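Local coordinates for stringent starvation protein B (Caulobacter vibrioides, PDB 2QAS), which probably acts as a dimeric adaptor that recognises the ssrA degradation tag and hands tagged proteins to the ClpX unfoldase of ClpXP, at residues A[70-75]-A[94-99]; A[26-31]-A[47-52]; A[81-84]-A[89-92]; A[110-115]-A[121-126]; A[62-67]-A[99-104]. All blocks are in the same frame, centred on the assembly; numbering follows the deposited sequence.

Contact 1: residues A[70-75]-A[94-99]; sequences DEMTIV and LKFGGQ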
# COMPACT_ATOMS: atom_id res chain seq x y z
N ASP A 70 6.50 -24.39 8.77
CA ASP A 70 6.34 -22.94 8.83
C ASP A 70 6.08 -22.25 7.49
O ASP A 70 5.01 -21.69 7.28
CB ASP A 70 7.55 -22.28 9.53
CG ASP A 70 8.82 -22.30 8.68
OD1 ASP A 70 9.62 -21.35 8.81
OD2 ASP A 70 9.01 -23.27 7.91
N GLU A 71 7.05 -22.30 6.58
CA GLU A 71 6.92 -21.66 5.27
C GLU A 71 6.44 -22.58 4.17
O GLU A 71 6.66 -23.79 4.21
CB GLU A 71 8.27 -21.06 4.85
CG GLU A 71 8.82 -20.01 5.80
CD GLU A 71 8.16 -18.66 5.61
OE1 GLU A 71 8.31 -18.09 4.51
OE2 GLU A 71 7.49 -18.17 6.55
N MET A 72 5.78 -22.01 3.17
CA MET A 72 5.31 -22.78 2.03
C MET A 72 5.17 -21.85 0.84
O MET A 72 4.53 -20.81 0.94
CB MET A 72 3.96 -23.46 2.29
CG MET A 72 3.52 -24.35 1.13
SD MET A 72 1.97 -25.30 1.36
CE MET A 72 1.35 -25.28 -0.27
N THR A 73 5.78 -22.23 -0.27
CA THR A 73 5.69 -21.43 -1.48
C THR A 73 4.79 -22.14 -2.47
O THR A 73 4.78 -23.37 -2.55
CB THR A 73 7.08 -21.22 -2.13
OG1 THR A 73 7.91 -20.48 -1.24
CG2 THR A 73 6.95 -20.46 -3.45
N ILE A 74 4.01 -21.37 -3.21
CA ILE A 74 3.15 -21.93 -4.23
C ILE A 74 3.38 -21.09 -5.46
O ILE A 74 3.71 -19.92 -5.36
CB ILE A 74 1.63 -21.90 -3.85
CG1 ILE A 74 1.14 -20.46 -3.69
CG2 ILE A 74 1.40 -22.69 -2.57
CD1 ILE A 74 -0.29 -20.39 -3.21
N VAL A 75 3.25 -21.70 -6.63
CA VAL A 75 3.45 -20.98 -7.86
C VAL A 75 2.12 -20.97 -8.61
O VAL A 75 1.41 -21.99 -8.65
CB VAL A 75 4.57 -21.64 -8.71
CG1 VAL A 75 4.23 -23.10 -8.99
CG2 VAL A 75 4.76 -20.88 -10.01
N LEU A 94 -4.87 -26.16 -6.14
CA LEU A 94 -3.60 -26.52 -6.76
C LEU A 94 -3.46 -28.05 -6.71
O LEU A 94 -4.27 -28.74 -6.08
CB LEU A 94 -2.46 -25.88 -5.97
CG LEU A 94 -2.44 -24.36 -5.77
CD1 LEU A 94 -1.28 -23.99 -4.86
CD2 LEU A 94 -2.31 -23.65 -7.13
N LYS A 95 -2.44 -28.59 -7.36
CA LYS A 95 -2.22 -30.03 -7.37
C LYS A 95 -0.93 -30.43 -6.68
O LYS A 95 0.10 -29.81 -6.88
CB LYS A 95 -2.16 -30.55 -8.81
CG LYS A 95 -3.49 -30.81 -9.40
CD LYS A 95 -3.36 -31.35 -10.81
CE LYS A 95 -4.74 -31.63 -11.37
NZ LYS A 95 -4.66 -31.68 -12.84
N PHE A 96 -1.01 -31.47 -5.87
CA PHE A 96 0.15 -31.98 -5.16
C PHE A 96 0.22 -33.47 -5.48
O PHE A 96 -0.67 -34.23 -5.08
CB PHE A 96 0.00 -31.73 -3.66
CG PHE A 96 -0.20 -30.29 -3.31
CD1 PHE A 96 -1.46 -29.71 -3.42
CD2 PHE A 96 0.87 -29.49 -2.92
CE1 PHE A 96 -1.65 -28.36 -3.13
CE2 PHE A 96 0.69 -28.14 -2.63
CZ PHE A 96 -0.57 -27.57 -2.74
N GLY A 97 1.25 -33.87 -6.21
CA GLY A 97 1.37 -35.26 -6.60
C GLY A 97 0.15 -35.63 -7.42
O GLY A 97 -0.44 -36.70 -7.21
N GLY A 98 -0.24 -34.74 -8.33
CA GLY A 98 -1.40 -34.98 -9.19
C GLY A 98 -2.76 -34.91 -8.51
O GLY A 98 -3.78 -35.05 -9.18
N GLN A 99 -2.78 -34.69 -7.19
CA GLN A 99 -4.03 -34.61 -6.43
C GLN A 99 -4.46 -33.17 -6.16
O GLN A 99 -3.76 -32.43 -5.47
CB GLN A 99 -3.89 -35.33 -5.09
CG GLN A 99 -3.61 -36.81 -5.20
CD GLN A 99 -4.82 -37.60 -5.64
OE1 GLN A 99 -5.70 -37.91 -4.84
NE2 GLN A 99 -4.88 -37.91 -6.93
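M72 and F96 meet between two strands that are not sheet neighbours, their axes 9.3 Å apart at an angle of 119°. The apolar contacts are few, one at the end of M72 and one at the CB of I74. M72 stretches straight out, CG anti to the backbone N (chi1 -176°) and chi2 also extended, before its chain bends at the sulfur; its methyl CE arrives obliquely at the far end of the F96 ring, 3.8 Å from CE2 and 3.9 Å from CZ. Beside this pair, L94 meets I74 at about a right angle. L94 CD1 lies against the branch point of I74, 3.7 Å from CB and 3.8 Å from CG2.

No hydrogen bond joins the two segments. The second closes a type I' turn from F96 to Q99 by its own backbone bonds, F96 N to Q99 O (2.9 Å) and Q99 N to F96 O (3.0 Å), with G97 and G98 at positive phi. The N atoms of both glycines donate to an acidic side chain of the bound peptide. Strand 71-76, with T73 and V75, and the end of strand 89-96 with its turn flank this peptide, a binding groove consistent with tag recognition by SspB.

Contact 2: residues A[26-31]-A[47-52]; sequences GVVKAA and LYITFK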
# COMPACT_ATOMS: atom_id res chain seq x y z
N GLY A 26 -1.00 -5.14 -0.14
CA GLY A 26 -2.09 -4.84 -1.05
C GLY A 26 -1.75 -5.03 -2.52
O GLY A 26 -2.65 -5.15 -3.35
N VAL A 27 -0.46 -5.03 -2.85
CA VAL A 27 -0.04 -5.23 -4.24
C VAL A 27 -0.28 -6.70 -4.59
O VAL A 27 -0.64 -7.03 -5.72
CB VAL A 27 1.46 -4.89 -4.45
CG1 VAL A 27 1.89 -5.28 -5.86
CG2 VAL A 27 1.69 -3.41 -4.24
N VAL A 28 -0.07 -7.57 -3.61
CA VAL A 28 -0.29 -9.00 -3.82
C VAL A 28 -1.76 -9.21 -4.13
O VAL A 28 -2.13 -9.89 -5.08
CB VAL A 28 0.10 -9.80 -2.58
CG1 VAL A 28 -0.21 -11.27 -2.78
CG2 VAL A 28 1.60 -9.59 -2.28
N LYS A 29 -2.62 -8.60 -3.31
CA LYS A 29 -4.05 -8.72 -3.51
C LYS A 29 -4.49 -8.19 -4.86
O LYS A 29 -5.34 -8.78 -5.53
CB LYS A 29 -4.77 -7.95 -2.41
CG LYS A 29 -6.23 -7.74 -2.66
CD LYS A 29 -6.81 -7.08 -1.44
CE LYS A 29 -8.24 -6.66 -1.65
NZ LYS A 29 -8.66 -5.83 -0.49
N ALA A 30 -3.91 -7.08 -5.28
CA ALA A 30 -4.28 -6.51 -6.57
C ALA A 30 -3.77 -7.39 -7.71
O ALA A 30 -4.44 -7.51 -8.74
CB ALA A 30 -3.74 -5.10 -6.70
N ALA A 31 -2.60 -8.00 -7.54
CA ALA A 31 -2.03 -8.89 -8.55
C ALA A 31 -2.88 -10.16 -8.66
O ALA A 31 -3.10 -10.68 -9.76
CB ALA A 31 -0.60 -9.24 -8.18
N LEU A 47 3.14 -15.99 -10.73
CA LEU A 47 3.50 -15.60 -9.37
C LEU A 47 3.99 -16.68 -8.42
O LEU A 47 3.58 -17.82 -8.49
CB LEU A 47 2.30 -14.89 -8.71
CG LEU A 47 1.51 -13.92 -9.60
CD1 LEU A 47 0.35 -13.34 -8.81
CD2 LEU A 47 2.41 -12.80 -10.10
N TYR A 48 4.88 -16.27 -7.52
CA TYR A 48 5.40 -17.14 -6.48
C TYR A 48 4.97 -16.49 -5.18
O TYR A 48 5.39 -15.37 -4.87
CB TYR A 48 6.93 -17.23 -6.54
CG TYR A 48 7.44 -18.19 -7.59
CD1 TYR A 48 7.47 -17.84 -8.94
CD2 TYR A 48 7.87 -19.47 -7.23
CE1 TYR A 48 7.90 -18.74 -9.91
CE2 TYR A 48 8.31 -20.38 -8.19
CZ TYR A 48 8.32 -20.01 -9.53
OH TYR A 48 8.74 -20.93 -10.47
N ILE A 49 4.12 -17.17 -4.43
CA ILE A 49 3.63 -16.65 -3.17
C ILE A 49 4.18 -17.50 -2.03
O ILE A 49 4.05 -18.73 -2.05
CB ILE A 49 2.08 -16.74 -3.08
CG1 ILE A 49 1.43 -16.11 -4.30
CG2 ILE A 49 1.60 -16.08 -1.81
CD1 ILE A 49 1.76 -14.69 -4.47
N THR A 50 4.79 -16.87 -1.04
CA THR A 50 5.30 -17.63 0.09
C THR A 50 4.55 -17.18 1.33
O THR A 50 4.36 -15.99 1.54
CB THR A 50 6.81 -17.39 0.29
OG1 THR A 50 7.50 -17.63 -0.94
CG2 THR A 50 7.35 -18.33 1.35
N PHE A 51 4.10 -18.13 2.14
CA PHE A 51 3.35 -17.80 3.35
C PHE A 51 3.64 -18.70 4.55
O PHE A 51 4.17 -19.81 4.41
CB PHE A 51 1.86 -17.85 3.08
CG PHE A 51 1.36 -19.23 2.72
CD1 PHE A 51 1.55 -19.74 1.44
CD2 PHE A 51 0.70 -20.01 3.67
CE1 PHE A 51 1.10 -21.01 1.11
CE2 PHE A 51 0.24 -21.28 3.36
CZ PHE A 51 0.44 -21.79 2.07
N LYS A 52 3.27 -18.20 5.72
CA LYS A 52 3.45 -18.92 6.97
C LYS A 52 2.28 -19.88 7.13
O LYS A 52 1.14 -19.45 7.27
CB LYS A 52 3.48 -17.92 8.14
CG LYS A 52 4.24 -18.41 9.37
CD LYS A 52 5.75 -18.42 9.12
CE LYS A 52 6.50 -19.14 10.25
NZ LYS A 52 6.11 -18.62 11.60
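V28 and A31, one turn apart on helix 16-35, stand over I49 and L47 of strand 47-52, with CA atoms 8.6 Å apart for V28 and I49 and 8.7 Å for A31 and L47. The spacing fits: residues three apart on the helix meet residues two apart on the strand, and the order reverses, the later helix position lying over the earlier strand position.

The side chains touch by single methyl groups. The CG1 branch of V28 is the one trans to the amide nitrogen (chi1 177°), and it comes 4.3 Å from the CD1 methyl of I49. That isoleucine is folded rather than extended, its chi2 of -60° turning CD1 up to the helix. At the other pair the strand supplies the longer chain: CD1 of L47 comes 4.3 Å from CB of A31. No hydrogen bond crosses between helix and strand; the helix keeps its own, as in A31 N to V27 O at 2.8 Å.

All four touching residues are buried. I49 also packs on I74 and F113, L47 on F113, and V28 on L110 and F124. The helix also faces the second subunit: V27 packs on A23 and A31 on M14 of that subunit, and its Y16 reaches L47. The arrangement is that of a helix laid on one face of an antiparallel sheet, contributing to the hydrophobic core and also to the subunit interface.

Contact 3: residues A[81-84]-A[89-92]; sequences WDLA and FFSV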
# COMPACT_ATOMS: atom_id res chain seq x y z
N TRP A 81 -6.58 -23.44 -10.23
CA TRP A 81 -7.96 -23.31 -10.64
C TRP A 81 -8.74 -22.56 -9.60
O TRP A 81 -8.35 -22.53 -8.42
CB TRP A 81 -8.55 -24.71 -10.79
CG TRP A 81 -7.90 -25.51 -11.87
CD1 TRP A 81 -8.28 -25.57 -13.18
CD2 TRP A 81 -6.69 -26.27 -11.76
NE1 TRP A 81 -7.38 -26.32 -13.90
CE2 TRP A 81 -6.39 -26.76 -13.06
CE3 TRP A 81 -5.82 -26.59 -10.70
CZ2 TRP A 81 -5.26 -27.55 -13.32
CZ3 TRP A 81 -4.70 -27.38 -10.97
CH2 TRP A 81 -4.43 -27.85 -12.27
N ASP A 82 -9.84 -21.97 -10.05
CA ASP A 82 -10.75 -21.24 -9.18
C ASP A 82 -10.09 -20.32 -8.17
O ASP A 82 -10.37 -20.38 -6.97
CB ASP A 82 -11.64 -22.27 -8.48
CG ASP A 82 -12.31 -23.22 -9.48
OD1 ASP A 82 -13.07 -22.74 -10.37
OD2 ASP A 82 -12.08 -24.45 -9.39
N LEU A 83 -9.20 -19.45 -8.65
CA LEU A 83 -8.54 -18.49 -7.78
C LEU A 83 -9.63 -17.50 -7.34
O LEU A 83 -10.26 -16.86 -8.18
CB LEU A 83 -7.45 -17.76 -8.55
CG LEU A 83 -6.77 -16.60 -7.83
CD1 LEU A 83 -6.18 -17.07 -6.52
CD2 LEU A 83 -5.71 -16.03 -8.72
N ALA A 84 -9.85 -17.40 -6.03
CA ALA A 84 -10.87 -16.50 -5.49
C ALA A 84 -10.23 -15.56 -4.47
O ALA A 84 -10.13 -15.89 -3.29
CB ALA A 84 -11.97 -17.29 -4.83
N PHE A 89 -8.34 -12.36 2.31
CA PHE A 89 -7.61 -13.60 2.07
C PHE A 89 -7.99 -14.16 0.70
O PHE A 89 -8.99 -13.75 0.12
CB PHE A 89 -7.97 -14.63 3.14
CG PHE A 89 -9.32 -15.24 2.95
CD1 PHE A 89 -9.48 -16.37 2.16
CD2 PHE A 89 -10.45 -14.64 3.49
CE1 PHE A 89 -10.74 -16.90 1.91
CE2 PHE A 89 -11.72 -15.15 3.25
CZ PHE A 89 -11.87 -16.29 2.46
N PHE A 90 -7.18 -15.08 0.18
CA PHE A 90 -7.49 -15.69 -1.11
C PHE A 90 -7.47 -17.21 -0.99
O PHE A 90 -6.78 -17.77 -0.13
CB PHE A 90 -6.50 -15.25 -2.20
CG PHE A 90 -5.09 -15.78 -2.02
CD1 PHE A 90 -4.18 -15.12 -1.20
CD2 PHE A 90 -4.67 -16.92 -2.70
CE1 PHE A 90 -2.87 -15.60 -1.05
CE2 PHE A 90 -3.37 -17.41 -2.56
CZ PHE A 90 -2.46 -16.74 -1.73
N SER A 91 -8.26 -17.88 -1.83
CA SER A 91 -8.27 -19.33 -1.83
C SER A 91 -8.04 -19.78 -3.28
O SER A 91 -8.39 -19.06 -4.22
CB SER A 91 -9.57 -19.90 -1.23
OG SER A 91 -10.72 -19.46 -1.92
N VAL A 92 -7.41 -20.95 -3.45
CA VAL A 92 -7.05 -21.49 -4.76
C VAL A 92 -6.97 -23.01 -4.72
O VAL A 92 -6.70 -23.59 -3.68
CB VAL A 92 -5.61 -21.07 -5.20
CG1 VAL A 92 -5.46 -21.19 -6.70
CG2 VAL A 92 -5.30 -19.67 -4.75
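L83 approaches the F90 ring obliquely, its CD1 4.1 Å from CD2, while the methyl CG2 of V92 lies in the ring plane at the edge. The two segments are the facing strands of a beta hairpin, and the F90 ring, on strand 89-96, also touches L32 of helix 16-35 and V105 of strand 99-106. The CB of W81 points away from the facing strand; the W81 carbonyl O meets V92 CG1 at 3.6 Å.

Segments 81-84 and 89-92 run antiparallel, their axes 4.8 Å apart. L83 and V92 lie side by side and point the same way. A chi1 of 173° swings the leucine's CG to the side of its carbonyl carbon, and CD1 packs on V92 CG2 and turns to F90. Nearer the turn, A84 and S91 form a hydrogen-bonded pair. The bond from A84 N to S91 O is 2.9 Å long and nearly straight, and it meets the carbonyl almost end-on. The return bond, S91 N to A84 O, is 3.1 Å, its donor standing well above the carbonyl plane. A84 O also has the CA of F90 at 3.4 Å as a CH donor. On the face that A84 and S91 share, A84 CB lies 3.8 Å from S91 OG.

Contact 4: residues A[110-115]-A[121-126]; sequences LTRFYD and ALQFSA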
# COMPACT_ATOMS: atom_id res chain seq x y z
N LEU A 110 1.28 -13.75 4.28
CA LEU A 110 2.33 -13.60 3.28
C LEU A 110 3.67 -13.13 3.81
O LEU A 110 3.73 -12.30 4.72
CB LEU A 110 1.87 -12.62 2.20
CG LEU A 110 1.18 -13.24 0.99
CD1 LEU A 110 0.08 -14.19 1.42
CD2 LEU A 110 0.62 -12.11 0.15
N THR A 111 4.74 -13.66 3.23
CA THR A 111 6.08 -13.27 3.64
C THR A 111 6.93 -12.95 2.41
O THR A 111 7.97 -12.31 2.51
CB THR A 111 6.78 -14.36 4.47
OG1 THR A 111 7.12 -15.47 3.64
CG2 THR A 111 5.87 -14.85 5.59
N ARG A 112 6.48 -13.38 1.23
CA ARG A 112 7.26 -13.08 0.04
C ARG A 112 6.41 -13.13 -1.22
O ARG A 112 5.47 -13.91 -1.32
CB ARG A 112 8.43 -14.06 -0.08
CG ARG A 112 9.51 -13.57 -1.02
CD ARG A 112 10.16 -14.71 -1.78
NE ARG A 112 11.17 -14.22 -2.72
CZ ARG A 112 11.64 -14.93 -3.75
NH1 ARG A 112 11.19 -16.16 -3.97
NH2 ARG A 112 12.55 -14.40 -4.56
N PHE A 113 6.75 -12.28 -2.18
CA PHE A 113 6.05 -12.20 -3.46
C PHE A 113 7.09 -12.04 -4.55
O PHE A 113 8.00 -11.23 -4.42
CB PHE A 113 5.13 -10.98 -3.49
CG PHE A 113 4.30 -10.89 -4.73
CD1 PHE A 113 3.20 -11.73 -4.92
CD2 PHE A 113 4.64 -9.99 -5.74
CE1 PHE A 113 2.45 -11.68 -6.09
CE2 PHE A 113 3.90 -9.92 -6.93
CZ PHE A 113 2.80 -10.77 -7.10
N TYR A 114 6.96 -12.80 -5.63
CA TYR A 114 7.93 -12.74 -6.71
C TYR A 114 7.35 -13.11 -8.08
O TYR A 114 6.68 -14.13 -8.21
CB TYR A 114 9.12 -13.66 -6.39
CG TYR A 114 10.28 -13.55 -7.37
CD1 TYR A 114 10.92 -12.33 -7.58
CD2 TYR A 114 10.71 -14.66 -8.11
CE1 TYR A 114 11.96 -12.20 -8.50
CE2 TYR A 114 11.75 -14.54 -9.05
CZ TYR A 114 12.37 -13.31 -9.24
OH TYR A 114 13.40 -13.16 -10.16
N ASP A 115 7.61 -12.28 -9.08
CA ASP A 115 7.16 -12.54 -10.45
C ASP A 115 8.44 -12.58 -11.29
O ASP A 115 8.93 -11.55 -11.72
CB ASP A 115 6.26 -11.42 -10.97
CG ASP A 115 5.78 -11.68 -12.40
OD1 ASP A 115 6.41 -12.50 -13.12
OD2 ASP A 115 4.77 -11.07 -12.82
N ALA A 121 9.98 -8.29 -6.88
CA ALA A 121 9.84 -9.04 -5.64
C ALA A 121 9.45 -8.17 -4.45
O ALA A 121 9.70 -6.98 -4.44
CB ALA A 121 11.14 -9.77 -5.34
N LEU A 122 8.84 -8.79 -3.44
CA LEU A 122 8.43 -8.10 -2.21
C LEU A 122 8.67 -9.03 -1.04
O LEU A 122 8.53 -10.24 -1.17
CB LEU A 122 6.94 -7.73 -2.26
CG LEU A 122 6.46 -6.69 -3.26
CD1 LEU A 122 4.94 -6.59 -3.18
CD2 LEU A 122 7.10 -5.34 -2.97
N GLN A 123 9.04 -8.47 0.11
CA GLN A 123 9.28 -9.27 1.32
C GLN A 123 8.52 -8.62 2.48
O GLN A 123 8.69 -7.44 2.74
CB GLN A 123 10.78 -9.33 1.62
CG GLN A 123 11.64 -9.91 0.48
CD GLN A 123 13.15 -9.87 0.76
OE1 GLN A 123 13.62 -10.44 1.75
NE2 GLN A 123 13.90 -9.20 -0.12
N PHE A 124 7.69 -9.40 3.17
CA PHE A 124 6.91 -8.88 4.28
C PHE A 124 7.24 -9.55 5.61
O PHE A 124 8.20 -10.31 5.72
CB PHE A 124 5.41 -9.05 4.04
CG PHE A 124 4.97 -8.75 2.64
CD1 PHE A 124 5.04 -9.72 1.66
CD2 PHE A 124 4.47 -7.50 2.31
CE1 PHE A 124 4.62 -9.46 0.36
CE2 PHE A 124 4.05 -7.23 1.02
CZ PHE A 124 4.12 -8.21 0.05
N SER A 125 6.40 -9.25 6.61
CA SER A 125 6.52 -9.78 7.97
C SER A 125 7.95 -9.70 8.49
O SER A 125 8.29 -10.33 9.50
CB SER A 125 6.02 -11.23 8.03
OG SER A 125 5.95 -11.69 9.37
N ALA A 126 8.78 -8.92 7.81
CA ALA A 126 10.17 -8.75 8.18
C ALA A 126 10.45 -7.29 8.55
O ALA A 126 10.67 -6.46 7.68
CB ALA A 126 11.09 -9.18 7.03
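F113 and L122 form the hydrogen-bonded pair at the middle of a beta hairpin made by strands 110-115 and 120-123. F113 N donates to L122 O at 2.9 Å and L122 N to F113 O at 2.8 Å. On the face that carries F113 and L122, F113 CB packs on L122 CB at 3.9 Å. On the other face of the hairpin, A121 CB sits at the edge of the Y114 ring. Further along, F124 N donates to T111 O at 3.0 Å from well above the carbonyl plane.

The F124 ring turns one edge to the opposite backbone, where T111 C and R112 N lie in its plane. Its CE1 reaches F113 CB at 4.2 Å, and CD1 lies near L110 CB. R25 and V28 of helix 16-35 touch the same ring, joining the strand end to the helix.

Beyond these, strand 47-52 pairs with 110-115: T111 and R112 both face T50, a classic beta bulge. T111 OG1 is hydrogen-bonded to E71 OE1, and D115 is held by H45 and by Y16 of the second subunit.

The R112 chain is bent at chi2 (-145°), which lays its guanidinium against Y114: CB of the tyrosine is centred over the guanidinium plane, and NH2 stands 3.7 Å above the Y114 ring, displaced toward its rim.

Contact 5: residues A[62-67]-A[99-104]; sequences QDLLSK and QPKRLS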
# COMPACT_ATOMS: atom_id res chain seq x y z
N GLN A 62 -5.04 -31.27 6.15
CA GLN A 62 -4.20 -31.48 7.33
C GLN A 62 -2.87 -32.13 6.95
O GLN A 62 -1.82 -31.76 7.46
CB GLN A 62 -4.95 -32.36 8.34
CG GLN A 62 -4.64 -32.02 9.81
CD GLN A 62 -5.39 -32.92 10.79
OE1 GLN A 62 -5.10 -34.11 10.91
NE2 GLN A 62 -6.36 -32.35 11.50
N ASP A 63 -2.93 -33.10 6.04
CA ASP A 63 -1.74 -33.81 5.59
C ASP A 63 -0.73 -32.85 4.98
O ASP A 63 0.44 -32.84 5.34
CB ASP A 63 -2.12 -34.88 4.56
CG ASP A 63 -2.89 -34.30 3.37
OD1 ASP A 63 -4.07 -33.90 3.56
OD2 ASP A 63 -2.31 -34.23 2.26
N LEU A 64 -1.21 -32.04 4.04
CA LEU A 64 -0.37 -31.07 3.34
C LEU A 64 0.28 -30.07 4.30
O LEU A 64 1.49 -29.88 4.26
CB LEU A 64 -1.20 -30.33 2.30
CG LEU A 64 -0.52 -29.20 1.53
CD1 LEU A 64 0.71 -29.72 0.83
CD2 LEU A 64 -1.51 -28.60 0.54
N LEU A 65 -0.53 -29.44 5.14
CA LEU A 65 -0.03 -28.46 6.10
C LEU A 65 1.07 -29.03 7.00
O LEU A 65 2.02 -28.33 7.34
CB LEU A 65 -1.18 -27.94 6.97
CG LEU A 65 -2.31 -27.18 6.29
CD1 LEU A 65 -3.33 -26.73 7.33
CD2 LEU A 65 -1.75 -25.98 5.54
N SER A 66 0.93 -30.29 7.38
CA SER A 66 1.90 -30.97 8.24
C SER A 66 3.26 -31.14 7.55
O SER A 66 4.30 -31.18 8.21
CB SER A 66 1.37 -32.34 8.64
OG SER A 66 0.10 -32.23 9.25
N LYS A 67 3.23 -31.23 6.23
CA LYS A 67 4.44 -31.39 5.44
C LYS A 67 5.26 -30.10 5.45
O LYS A 67 6.49 -30.13 5.38
CB LYS A 67 4.06 -31.78 4.02
CG LYS A 67 5.21 -32.13 3.10
CD LYS A 67 4.66 -32.63 1.77
CE LYS A 67 5.72 -33.31 0.93
NZ LYS A 67 5.09 -34.02 -0.22
N GLN A 99 -2.78 -34.69 -7.19
CA GLN A 99 -4.03 -34.61 -6.43
C GLN A 99 -4.46 -33.17 -6.16
O GLN A 99 -3.76 -32.43 -5.47
CB GLN A 99 -3.89 -35.33 -5.09
CG GLN A 99 -3.61 -36.81 -5.20
CD GLN A 99 -4.82 -37.60 -5.64
OE1 GLN A 99 -5.70 -37.91 -4.84
NE2 GLN A 99 -4.88 -37.91 -6.93
N PRO A 100 -5.61 -32.75 -6.70
CA PRO A 100 -6.08 -31.38 -6.48
C PRO A 100 -6.50 -31.10 -5.03
O PRO A 100 -7.21 -31.90 -4.41
CB PRO A 100 -7.24 -31.25 -7.47
CG PRO A 100 -7.77 -32.65 -7.56
CD PRO A 100 -6.53 -33.50 -7.58
N LYS A 101 -6.06 -29.96 -4.49
CA LYS A 101 -6.36 -29.56 -3.12
C LYS A 101 -6.63 -28.06 -3.00
O LYS A 101 -6.07 -27.25 -3.75
CB LYS A 101 -5.21 -29.94 -2.18
CG LYS A 101 -4.92 -31.43 -2.14
CD LYS A 101 -3.66 -31.73 -1.35
CE LYS A 101 -3.33 -33.23 -1.37
NZ LYS A 101 -4.46 -34.07 -0.84
N ARG A 102 -7.47 -27.68 -2.03
CA ARG A 102 -7.83 -26.29 -1.79
C ARG A 102 -7.03 -25.63 -0.67
O ARG A 102 -6.68 -26.27 0.31
CB ARG A 102 -9.31 -26.19 -1.46
CG ARG A 102 -10.18 -25.77 -2.63
CD ARG A 102 -10.61 -24.32 -2.53
NE ARG A 102 -10.52 -23.68 -3.83
CZ ARG A 102 -10.95 -22.46 -4.11
NH1 ARG A 102 -11.52 -21.72 -3.17
NH2 ARG A 102 -10.77 -21.96 -5.32
N LEU A 103 -6.78 -24.34 -0.83
CA LEU A 103 -6.03 -23.57 0.15
C LEU A 103 -6.61 -22.19 0.33
O LEU A 103 -7.10 -21.58 -0.63
CB LEU A 103 -4.58 -23.39 -0.29
CG LEU A 103 -3.61 -24.55 -0.21
CD1 LEU A 103 -2.27 -24.07 -0.77
CD2 LEU A 103 -3.45 -25.01 1.23
N SER A 104 -6.55 -21.71 1.56
CA SER A 104 -7.01 -20.37 1.89
C SER A 104 -5.85 -19.71 2.60
O SER A 104 -5.34 -20.23 3.59
CB SER A 104 -8.23 -20.42 2.80
OG SER A 104 -9.40 -20.48 2.00
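L64, K101 and L103 carry the contact between helix 62-67 and strand 99-104, whose axes pass 10.2 Å apart at 73°. L64 points from the helix to the strand, and its CD2 does the touching, resting between two side chains. It lies 4.1 Å from CD2 of L103, the leucines crossing at about a right angle, and 4.2 Å from CD of K101, whose aliphatic chain runs past it. The first torsion of L64, 176°, carries the side chain out from the helix, and a single methyl meets both partners.

K101 serves two purposes. Its methylene chain leaves the strand extended through chi2 and chi3, packing against L64, and then bends at chi4 (-57°) to bring the ammonium group to the helix. There NZ comes 3.8 Å from OD2 of D63, a long salt bridge with the two side chains approaching from opposite directions. D63 is exposed, so the charge pair probably adds only modestly to the hydrophobic contact beneath it.

Within the short helix, Q62 O accepts from both S66 N (3.1 Å) and S66 OG (2.7 Å), which reach it from opposite faces of its carbonyl plane and tie the first turn together.

The helix lies over one end of the three-stranded sheet. L64 and K101 both touch F96 of the central strand 89-96, to which strand 99-106 is bonded through K101 with L94 and L103 with V92, while L65 packs on T53 in the loop beyond strand 47-52.

How the contacts relate
Contact 2 lays helix 16-35 on the four-stranded sheet, and contact 4 lies 7 Å from it, centre to centre, in the same sheet, where strands 47-52 and 110-115 are neighbours. Contact 5 lays helix 62-67 on the three-stranded sheet, 14 Å from contact 3 within that sheet. Contact 1 bridges the two sheets through strands 71-76 and 89-96; it lies 7 Å from contact 5 and 15 Å from contact 2. Along the chain contact 2 closes first; contact 5 then encloses contact 1, which encloses contact 3, and contact 4 follows. Contacts 4 and 5, 21 Å apart, do not touch. Dimer contacts gather round contacts 2 and 4, while the bound peptide lies at contact 1.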